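Local coordinates for hypothetical protein (Staphylococcus aureus subsp. aureus, PDB 1QYI) that is of unknown function but probably belongs to the hydrolases of the haloacid dehalogenase (HAD) superfamily, at residues A[167-171]-A[172-176]; A[178-181]-A[182-186]; A[268-271]-A[272-275]. All coordinates share one frame; numbering follows the deposited sequence.

In the fold
Contacts 1 and 2 follow one another along helix 172-195, one of the many helices between strands 3-6 and 233-237, whereas contact 3 lies on helix 266-275, which follows edge strand 263-264 of the parallel sheet; its centre is about 24 to 25 Å from theirs. Contact 2 is the buried one, with regular helix bonds, aromatic rings and carboxylates that find cationic or backbone partners. Contact 1, partly buried, is where that helix begins: a turn, a glycine, a water and a tryptophan make the junction. Contact 3 is at the surface, where the last turn of a short helix has longer and weaker backbone bonds and charged side chains that bind to neighbouring loops.

Contact 1 (A[167-171]-A[172-176])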
ATOM      1  N   PHE A 167       2.673 -19.901  10.237  1.00 28.26           N
ATOM      2  CA  PHE A 167       1.742 -18.947   9.639  1.00 27.53           C
ATOM      3  C   PHE A 167       1.583 -17.677  10.475  1.00 26.97           C
ATOM      4  O   PHE A 167       0.720 -16.843  10.196  1.00 26.11           O
ATOM      5  CB  PHE A 167       0.362 -19.596   9.465  1.00 27.83           C
ATOM      6  CG  PHE A 167       0.355 -20.791   8.558  1.00 28.70           C
ATOM      7  CD1 PHE A 167       0.767 -20.674   7.233  1.00 29.14           C
ATOM      8  CD2 PHE A 167      -0.040 -22.039   9.036  1.00 29.35           C
ATOM      9  CE1 PHE A 167       0.793 -21.784   6.392  1.00 28.41           C
ATOM     10  CE2 PHE A 167      -0.017 -23.159   8.208  1.00 29.94           C
ATOM     11  CZ  PHE A 167       0.403 -23.031   6.883  1.00 30.28           C
ATOM     12  N   SER A 168       2.404 -17.545  11.508  1.00 26.43           N
ATOM     13  CA  SER A 168       2.351 -16.385  12.383  1.00 27.22           C
ATOM     14  C   SER A 168       2.712 -15.099  11.652  1.00 26.89           C
ATOM     15  O   SER A 168       3.463 -15.108  10.679  1.00 25.53           O
ATOM     16  CB  SER A 168       3.316 -16.564  13.560  1.00 29.67           C
ATOM     17  OG  SER A 168       4.675 -16.523  13.116  1.00 33.27           O
ATOM     18  N   LEU A 169       2.163 -13.996  12.141  1.00 26.82           N
ATOM     19  CA  LEU A 169       2.420 -12.687  11.578  1.00 27.70           C
ATOM     20  C   LEU A 169       3.917 -12.382  11.698  1.00 28.20           C
ATOM     21  O   LEU A 169       4.555 -12.761  12.680  1.00 27.02           O
ATOM     22  CB  LEU A 169       1.604 -11.653  12.343  1.00 26.97           C
ATOM     23  CG  LEU A 169       1.909 -10.202  12.009  1.00 29.28           C
ATOM     24  CD1 LEU A 169       1.766  -9.987  10.508  1.00 28.57           C
ATOM     25  CD2 LEU A 169       0.977  -9.290  12.785  1.00 28.73           C
ATOM     26  N   LYS A 170       4.479 -11.707  10.700  1.00 29.68           N
ATOM     27  CA  LYS A 170       5.901 -11.378  10.719  1.00 31.24           C
ATOM     28  C   LYS A 170       6.762 -12.640  10.876  1.00 30.37           C
ATOM     29  O   LYS A 170       7.926 -12.569  11.278  1.00 31.58           O
ATOM     30  CB  LYS A 170       6.193 -10.391  11.859  1.00 34.07           C
ATOM     31  CG  LYS A 170       5.744  -8.953  11.602  1.00 34.76           C
ATOM     32  CD  LYS A 170       6.775  -8.205  10.764  1.00 38.15           C
ATOM     33  CE  LYS A 170       6.379  -6.748  10.531  1.00 40.43           C
ATOM     34  NZ  LYS A 170       6.057  -6.031  11.803  1.00 41.37           N
ATOM     35  N   GLY A 171       6.187 -13.794  10.547  1.00 29.21           N
ATOM     36  CA  GLY A 171       6.916 -15.047  10.657  1.00 25.99           C
ATOM     37  C   GLY A 171       7.896 -15.251   9.519  1.00 24.43           C
ATOM     38  O   GLY A 171       8.052 -14.380   8.664  1.00 26.09           O
ATOM     39  N   ALA A 172       8.567 -16.397   9.506  1.00 20.46           N
ATOM     40  CA  ALA A 172       9.521 -16.675   8.447  1.00 18.51           C
ATOM     41  C   ALA A 172       8.815 -16.680   7.089  1.00 19.75           C
ATOM     42  O   ALA A 172       9.328 -16.127   6.115  1.00 19.16           O
ATOM     43  CB  ALA A 172      10.216 -18.017   8.690  1.00 16.76           C
ATOM     44  N   LEU A 173       7.639 -17.303   7.021  1.00 19.33           N
ATOM     45  CA  LEU A 173       6.885 -17.352   5.770  1.00 19.36           C
ATOM     46  C   LEU A 173       6.413 -15.943   5.413  1.00 19.46           C
ATOM     47  O   LEU A 173       6.432 -15.557   4.246  1.00 19.68           O
ATOM     48  CB  LEU A 173       5.659 -18.265   5.902  1.00 19.53           C
ATOM     49  CG  LEU A 173       5.040 -18.952   4.667  1.00 18.44           C
ATOM     50  CD1 LEU A 173       3.541 -18.994   4.870  1.00 17.75           C
ATOM     51  CD2 LEU A 173       5.378 -18.230   3.371  1.00 17.91           C
ATOM     52  N   TRP A 174       5.991 -15.184   6.423  1.00 18.60           N
ATOM     53  CA  TRP A 174       5.506 -13.823   6.209  1.00 18.67           C
ATOM     54  C   TRP A 174       6.623 -12.939   5.659  1.00 18.24           C
ATOM     55  O   TRP A 174       6.389 -12.063   4.823  1.00 15.34           O
ATOM     56  CB  TRP A 174       4.996 -13.219   7.521  1.00 18.09           C
ATOM     57  CG  TRP A 174       4.309 -11.889   7.337  1.00 14.80           C
ATOM     58  CD1 TRP A 174       2.983 -11.682   7.101  1.00 14.82           C
ATOM     59  CD2 TRP A 174       4.930 -10.595   7.313  1.00 13.92           C
ATOM     60  NE1 TRP A 174       2.731 -10.344   6.937  1.00 13.08           N
ATOM     61  CE2 TRP A 174       3.894  -9.658   7.073  1.00 14.59           C
ATOM     62  CE3 TRP A 174       6.237 -10.142   7.488  1.00 17.53           C
ATOM     63  CZ2 TRP A 174       4.159  -8.267   6.984  1.00 13.28           C
ATOM     64  CZ3 TRP A 174       6.487  -8.771   7.397  1.00 16.54           C
ATOM     65  CH2 TRP A 174       5.447  -7.851   7.159  1.00 14.80           C
ATOM     66  N   THR A 175       7.834 -13.176   6.155  1.00 17.48           N
ATOM     67  CA  THR A 175       9.017 -12.441   5.732  1.00 16.62           C
ATOM     68  C   THR A 175       9.349 -12.774   4.282  1.00 16.58           C
ATOM     69  O   THR A 175       9.722 -11.896   3.510  1.00 17.17           O
ATOM     70  CB  THR A 175      10.208 -12.776   6.660  1.00 15.38           C
ATOM     71  OG1 THR A 175       9.861 -12.412   8.000  1.00 16.40           O
ATOM     72  CG2 THR A 175      11.464 -12.019   6.254  1.00 13.52           C
ATOM     73  N   LEU A 176       9.190 -14.043   3.915  1.00 16.20           N
ATOM     74  CA  LEU A 176       9.448 -14.484   2.551  1.00 17.94           C
ATOM     75  C   LEU A 176       8.514 -13.783   1.581  1.00 20.43           C
ATOM     76  O   LEU A 176       8.963 -13.107   0.652  1.00 25.25           O
ATOM     77  CB  LEU A 176       9.244 -15.993   2.409  1.00 15.41           C
ATOM     78  CG  LEU A 176       9.357 -16.530   0.977  1.00 13.50           C
ATOM     79  CD1 LEU A 176      10.729 -16.194   0.393  1.00  9.78           C
ATOM     80  CD2 LEU A 176       9.122 -18.038   0.968  1.00 11.13           C
TER
HETATM   81  O   HOH W   1       4.954 -16.520   8.792  1.00 11.17           O
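W174 lays its indole beneath the turn that leads into its own helix. With CG anti to the backbone N (chi1 -172°), the ring swings back along the chain, and one face meets the backbone of K170, whose N is 3.4 Å from W174 CG. The lysine's aliphatic part runs alongside the six-membered ring, K170 CD lying 3.4 Å from W174 CZ3; a long flexible chain suits a place where the methylenes can pack and the charge can remain at the exposed surface. L169 completes this side with a CH-pi contact, its CD1 4.0 Å from the centroid of the five-membered ring. At the indole's rim, NE1 is satisfied by D79 of helix 77-93, and F82 of that helix meets the ring edge-to-face.

G171, just before the helix, gives S168 O a weak hydrogen bond through its N, and a side chain there would run into that same oxygen, which makes glycine apt. Its carbonyl takes two bonds from T175, which reach it from opposite faces: T175 N at 2.8 Å and T175 OG1, also 2.8 Å from G171 O. A threonine can do this because its hydroxyl sits beside its own N (chi1 -60°). A water accepts from W174 N at 2.9 Å and donates to S168 O, tying the turn to the first helical residues. F167 CD1 touches L173 CD1 at 4.0 Å, an apolar pair that also meets helix 77-93. This is a helix start: a type II beta turn, S168 to G171, running into the N-cap of helix 172-195, with W174 packed against it.

Contact 2 (A[178-181]-A[182-186]); sequences QEVY and QEWYL
Y181 and Y185, V180 and W184 are paired one turn apart on an alpha-helix, in the helical part of the chain that is consistent with a HAD cap domain. The helix backbone is regular: Q182 N donates to Q178 O, E183 N to E179 O and W184 N to V180 O, each at 3.1 Å, while Y185 N reaches Y181 O at 2.8 Å. These bonds satisfy four N-H groups and four carbonyls in a buried stretch.

The acidic side chains, also buried, find partners elsewhere. E179 makes salt bridges to K197 through OE2 and to R200 through OE1, which would probably stabilise its negative charge. E183 accepts from the backbone N of R200 at OE1, and at OE2 from T201 N and the hydroxyl of S188.

V180 CG1 rests 3.9 Å from W184 CD1, a branched methyl beside the indole, which K204 approaches in a cation-pi contact. W78 meets the Y181 ring edge-to-face. Both tyrosines, whose flat rings suit a buried place, hold CG anti to the backbone N (chi1 172° and -158°) and point the same way; their planes, 20° apart, are slid until the rings barely overlap, and Y181 OH lies 3.7 Å from Y185 CD2.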
ATOM      1  N   GLN A 178       6.766 -11.243   1.963  1.00 17.39           N
ATOM      2  CA  GLN A 178       6.922  -9.811   1.963  1.00 17.35           C
ATOM      3  C   GLN A 178       8.157  -9.390   1.176  1.00 17.11           C
ATOM      4  O   GLN A 178       8.157  -8.330   0.550  1.00 16.32           O
ATOM      5  CB  GLN A 178       6.950  -9.292   3.400  1.00 17.03           C
ATOM      6  CG  GLN A 178       6.895  -7.794   3.506  1.00 22.07           C
ATOM      7  CD  GLN A 178       8.260  -7.196   3.765  1.00 25.48           C
ATOM      8  OE1 GLN A 178       9.281  -7.747   3.347  1.00 26.16           O
ATOM      9  NE2 GLN A 178       8.287  -6.055   4.448  1.00 26.64           N
ATOM     10  N   GLU A 179       9.197 -10.224   1.167  1.00 16.83           N
ATOM     11  CA  GLU A 179      10.409  -9.881   0.412  1.00 17.62           C
ATOM     12  C   GLU A 179      10.144 -10.010  -1.080  1.00 17.11           C
ATOM     13  O   GLU A 179      10.657  -9.229  -1.886  1.00 15.01           O
ATOM     14  CB  GLU A 179      11.596 -10.776   0.807  1.00 15.61           C
ATOM     15  CG  GLU A 179      11.990 -10.639   2.261  1.00 18.97           C
ATOM     16  CD  GLU A 179      13.284 -11.346   2.613  1.00 21.53           C
ATOM     17  OE1 GLU A 179      13.637 -12.358   1.973  1.00 24.85           O
ATOM     18  OE2 GLU A 179      13.950 -10.900   3.563  1.00 23.39           O
ATOM     19  N   VAL A 180       9.321 -10.991  -1.436  1.00 17.34           N
ATOM     20  CA  VAL A 180       8.985 -11.234  -2.831  1.00 20.04           C
ATOM     21  C   VAL A 180       8.198 -10.058  -3.375  1.00 20.28           C
ATOM     22  O   VAL A 180       8.375  -9.658  -4.525  1.00 22.06           O
ATOM     23  CB  VAL A 180       8.127 -12.504  -3.003  1.00 20.91           C
ATOM     24  CG1 VAL A 180       7.872 -12.755  -4.475  1.00 18.87           C
ATOM     25  CG2 VAL A 180       8.820 -13.699  -2.366  1.00 22.69           C
ATOM     26  N   TYR A 181       7.324  -9.506  -2.545  1.00 19.81           N
ATOM     27  CA  TYR A 181       6.510  -8.372  -2.969  1.00 20.12           C
ATOM     28  C   TYR A 181       7.361  -7.110  -3.169  1.00 19.42           C
ATOM     29  O   TYR A 181       7.212  -6.375  -4.161  1.00 15.38           O
ATOM     30  CB  TYR A 181       5.412  -8.114  -1.934  1.00 15.77           C
ATOM     31  CG  TYR A 181       4.627  -6.845  -2.160  1.00 16.27           C
ATOM     32  CD1 TYR A 181       5.154  -5.602  -1.790  1.00 17.67           C
ATOM     33  CD2 TYR A 181       3.345  -6.879  -2.718  1.00 16.06           C
ATOM     34  CE1 TYR A 181       4.430  -4.436  -1.960  1.00 15.39           C
ATOM     35  CE2 TYR A 181       2.614  -5.716  -2.893  1.00 14.73           C
ATOM     36  CZ  TYR A 181       3.164  -4.500  -2.511  1.00 16.85           C
ATOM     37  OH  TYR A 181       2.452  -3.339  -2.677  1.00 18.90           O
ATOM     38  N   GLN A 182       8.267  -6.882  -2.220  1.00 18.96           N
ATOM     39  CA  GLN A 182       9.134  -5.717  -2.259  1.00 19.61           C
ATOM     40  C   GLN A 182      10.037  -5.713  -3.490  1.00 19.09           C
ATOM     41  O   GLN A 182      10.270  -4.661  -4.091  1.00 19.38           O
ATOM     42  CB  GLN A 182       9.956  -5.630  -0.961  1.00 19.77           C
ATOM     43  CG  GLN A 182       9.110  -5.284   0.265  1.00 22.46           C
ATOM     44  CD  GLN A 182       8.533  -3.874   0.210  1.00 25.07           C
ATOM     45  OE1 GLN A 182       9.214  -2.909   0.552  1.00 25.71           O
ATOM     46  NE2 GLN A 182       7.282  -3.748  -0.240  1.00 23.22           N
ATOM     47  N   GLU A 183      10.540  -6.881  -3.880  1.00 18.88           N
ATOM     48  CA  GLU A 183      11.395  -6.934  -5.056  1.00 18.61           C
ATOM     49  C   GLU A 183      10.531  -6.674  -6.284  1.00 18.44           C
ATOM     50  O   GLU A 183      10.934  -5.972  -7.211  1.00 17.61           O
ATOM     51  CB  GLU A 183      12.100  -8.286  -5.175  1.00 17.81           C
ATOM     52  CG  GLU A 183      13.558  -8.109  -5.512  1.00 20.47           C
ATOM     53  CD  GLU A 183      14.286  -9.409  -5.779  1.00 22.38           C
ATOM     54  OE1 GLU A 183      14.283 -10.291  -4.893  1.00 25.45           O
ATOM     55  OE2 GLU A 183      14.870  -9.539  -6.875  1.00 22.46           O
ATOM     56  N   TRP A 184       9.335  -7.249  -6.274  1.00 20.00           N
ATOM     57  CA  TRP A 184       8.383  -7.056  -7.353  1.00 21.28           C
ATOM     58  C   TRP A 184       8.128  -5.555  -7.520  1.00 22.01           C
ATOM     59  O   TRP A 184       8.198  -5.018  -8.622  1.00 21.37           O
ATOM     60  CB  TRP A 184       7.072  -7.758  -7.001  1.00 22.55           C
ATOM     61  CG  TRP A 184       6.871  -9.111  -7.650  1.00 20.82           C
ATOM     62  CD1 TRP A 184       6.337 -10.228  -7.076  1.00 18.22           C
ATOM     63  CD2 TRP A 184       7.107  -9.435  -9.027  1.00 21.05           C
ATOM     64  NE1 TRP A 184       6.215 -11.227  -8.021  1.00 22.10           N
ATOM     65  CE2 TRP A 184       6.667 -10.764  -9.221  1.00 20.65           C
ATOM     66  CE3 TRP A 184       7.622  -8.722 -10.117  1.00 23.00           C
ATOM     67  CZ2 TRP A 184       6.748 -11.401 -10.454  1.00 20.51           C
ATOM     68  CZ3 TRP A 184       7.703  -9.353 -11.343  1.00 22.50           C
ATOM     69  CH2 TRP A 184       7.256 -10.686 -11.503  1.00 23.57           C
ATOM     70  N   TYR A 185       7.855  -4.884  -6.405  1.00 22.49           N
ATOM     71  CA  TYR A 185       7.564  -3.461  -6.419  1.00 23.82           C
ATOM     72  C   TYR A 185       8.762  -2.537  -6.630  1.00 23.35           C
ATOM     73  O   TYR A 185       8.822  -1.821  -7.631  1.00 23.01           O
ATOM     74  CB  TYR A 185       6.837  -3.078  -5.130  1.00 27.01           C
ATOM     75  CG  TYR A 185       6.015  -1.804  -5.210  1.00 30.59           C
ATOM     76  CD1 TYR A 185       6.616  -0.547  -5.161  1.00 31.86           C
ATOM     77  CD2 TYR A 185       4.626  -1.864  -5.321  1.00 33.23           C
ATOM     78  CE1 TYR A 185       5.848   0.621  -5.214  1.00 33.92           C
ATOM     79  CE2 TYR A 185       3.854  -0.714  -5.377  1.00 34.61           C
ATOM     80  CZ  TYR A 185       4.466   0.522  -5.319  1.00 35.11           C
ATOM     81  OH  TYR A 185       3.687   1.652  -5.339  1.00 37.48           O
ATOM     82  N   LEU A 186       9.707  -2.535  -5.695  1.00 21.66           N
ATOM     83  CA  LEU A 186      10.876  -1.658  -5.812  1.00 20.82           C
ATOM     84  C   LEU A 186      11.827  -2.079  -6.922  1.00 21.44           C
ATOM     85  O   LEU A 186      12.554  -1.250  -7.473  1.00 23.43           O
ATOM     86  CB  LEU A 186      11.648  -1.622  -4.494  1.00 17.16           C
ATOM     87  CG  LEU A 186      10.833  -1.364  -3.224  1.00 17.51           C
ATOM     88  CD1 LEU A 186      11.700  -1.659  -2.013  1.00 11.81           C
ATOM     89  CD2 LEU A 186      10.312   0.074  -3.197  1.00  8.23           C
TER

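Contact 3 (A[268-271]-A[272-275])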
ATOM      1  N   ASP A 268       9.316   9.883   7.509  1.00 27.65           N
ATOM      2  CA  ASP A 268       9.479  10.937   8.498  1.00 28.75           C
ATOM      3  C   ASP A 268       8.681  10.640   9.762  1.00 29.50           C
ATOM      4  O   ASP A 268       9.211  10.767  10.861  1.00 30.72           O
ATOM      5  CB  ASP A 268       9.054  12.282   7.924  1.00 27.85           C
ATOM      6  CG  ASP A 268       9.811  12.631   6.679  1.00 29.57           C
ATOM      7  OD1 ASP A 268      11.062  12.637   6.731  1.00 30.70           O
ATOM      8  OD2 ASP A 268       9.160  12.895   5.646  1.00 29.61           O
ATOM      9  N   VAL A 269       7.415  10.248   9.617  1.00 29.70           N
ATOM     10  CA  VAL A 269       6.597   9.948  10.788  1.00 31.10           C
ATOM     11  C   VAL A 269       7.255   8.821  11.563  1.00 31.27           C
ATOM     12  O   VAL A 269       7.227   8.797  12.793  1.00 32.12           O
ATOM     13  CB  VAL A 269       5.153   9.508  10.424  1.00 31.38           C
ATOM     14  CG1 VAL A 269       4.451  10.614   9.669  1.00 34.06           C
ATOM     15  CG2 VAL A 269       5.166   8.240   9.591  1.00 33.51           C
ATOM     16  N   LEU A 270       7.862   7.896  10.830  1.00 31.60           N
ATOM     17  CA  LEU A 270       8.533   6.757  11.432  1.00 31.71           C
ATOM     18  C   LEU A 270       9.763   7.235  12.195  1.00 32.55           C
ATOM     19  O   LEU A 270      10.053   6.766  13.299  1.00 32.28           O
ATOM     20  CB  LEU A 270       8.926   5.760  10.340  1.00 29.80           C
ATOM     21  CG  LEU A 270       9.674   4.474  10.713  1.00 32.01           C
ATOM     22  CD1 LEU A 270      11.132   4.787  10.993  1.00 31.48           C
ATOM     23  CD2 LEU A 270       9.005   3.800  11.908  1.00 31.73           C
ATOM     24  N   GLU A 271      10.489   8.172  11.602  1.00 31.42           N
ATOM     25  CA  GLU A 271      11.668   8.691  12.250  1.00 32.59           C
ATOM     26  C   GLU A 271      11.253   9.491  13.480  1.00 32.88           C
ATOM     27  O   GLU A 271      11.776   9.284  14.577  1.00 31.57           O
ATOM     28  CB  GLU A 271      12.452   9.573  11.282  1.00 34.27           C
ATOM     29  CG  GLU A 271      13.795  10.002  11.829  1.00 37.20           C
ATOM     30  CD  GLU A 271      14.447   8.908  12.664  1.00 40.47           C
ATOM     31  OE1 GLU A 271      14.366   7.717  12.261  1.00 41.78           O
ATOM     32  OE2 GLU A 271      15.058   9.244  13.709  1.00 39.74           O
ATOM     33  N   ALA A 272      10.290  10.387  13.292  1.00 33.10           N
ATOM     34  CA  ALA A 272       9.793  11.229  14.374  1.00 33.87           C
ATOM     35  C   ALA A 272       9.312  10.426  15.586  1.00 34.47           C
ATOM     36  O   ALA A 272       9.479  10.860  16.721  1.00 32.16           O
ATOM     37  CB  ALA A 272       8.664  12.116  13.857  1.00 32.92           C
ATOM     38  N   GLU A 273       8.719   9.259  15.345  1.00 36.20           N
ATOM     39  CA  GLU A 273       8.217   8.431  16.438  1.00 38.82           C
ATOM     40  C   GLU A 273       9.349   7.798  17.242  1.00 39.41           C
ATOM     41  O   GLU A 273       9.223   7.572  18.445  1.00 39.73           O
ATOM     42  CB  GLU A 273       7.285   7.339  15.897  1.00 38.93           C
ATOM     43  CG  GLU A 273       6.051   7.880  15.182  1.00 39.84           C
ATOM     44  CD  GLU A 273       5.188   6.786  14.565  1.00 40.80           C
ATOM     45  OE1 GLU A 273       5.748   5.834  13.969  1.00 40.82           O
ATOM     46  OE2 GLU A 273       3.944   6.893  14.659  1.00 40.25           O
ATOM     47  N   ASN A 274      10.454   7.504  16.574  1.00 40.45           N
ATOM     48  CA  ASN A 274      11.596   6.911  17.247  1.00 41.12           C
ATOM     49  C   ASN A 274      12.289   7.916  18.166  1.00 41.15           C
ATOM     50  O   ASN A 274      12.859   7.534  19.180  1.00 40.78           O
ATOM     51  CB  ASN A 274      12.574   6.341  16.214  1.00 42.29           C
ATOM     52  CG  ASN A 274      12.066   5.045  15.594  1.00 44.14           C
ATOM     53  OD1 ASN A 274      11.674   4.122  16.310  1.00 45.50           O
ATOM     54  ND2 ASN A 274      12.075   4.966  14.266  1.00 45.17           N
HETATM   55  N   MSE A 275      12.236   9.198  17.811  1.00 42.03           N
HETATM   56  CA  MSE A 275      12.838  10.250  18.626  1.00 42.77           C
HETATM   57  C   MSE A 275      11.931  10.584  19.797  1.00 42.59           C
HETATM   58  O   MSE A 275      12.400  10.915  20.880  1.00 43.06           O
HETATM   59  CB  MSE A 275      13.034  11.515  17.808  1.00 45.13           C
HETATM   60  CG  MSE A 275      14.044  11.394  16.701  1.00 49.49           C
HETATM   61 SE   MSE A 275      14.084  13.011  15.647  1.00 56.85          SE
HETATM   62  CE  MSE A 275      13.252  12.354  14.055  1.00 55.05           C
TER
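D268 O receives A272 N at 2.7 Å in an almost straight bond (N-H...O angle 176°) within the alpha-helix 266-275, which follows the edge strand 263-264 of the parallel, Rossmann-like sheet of the HAD fold. The D268 carboxylate serves other places: OD2 accepts from T265 N at the start of the helix, recalling the acidic half of a capping box, and OD1 accepts from N297 ND2, just after helix 288-295. A short acid suits this position because it can turn back onto the backbone. A272, small and buried, packs against F288 and Y302.

V269 takes the next step, E273 N to V269 O at 3.0 Å, although the placing of that oxygen is less sure; its branched side chain packs on F288. The E273 chain is extended beyond CG (chi2 176°), and its OE2 accepts from L282 N, so a long acid bridges helix and loop.

At L270 the bonding slackens. N274 N gives only a weak bond to L270 O, at 3.4 Å, and another weak one to E271 O. The leucine's CD1 lies 3.4 Å from N274 ND2 where the two side chains cross obliquely. Both residues are exposed, a place where the polar amide can stay at the solvent-facing surface while the leucine methyl lies against it.

E271 closes the walk. Its O accepts M275 N at 3.3 Å, longer than the bond to D268 O, as the helix nears its end. OE2 forms a salt bridge with R299, which a residue with this reach can make from a partly exposed place. M275, present as selenomethionine, also touches R299 and Y302. Its chain bends at its last torsion (chi3 -108°) and crosses the glutamate at about a right angle, bringing M275 CE to 3.3 Å from E271 CG.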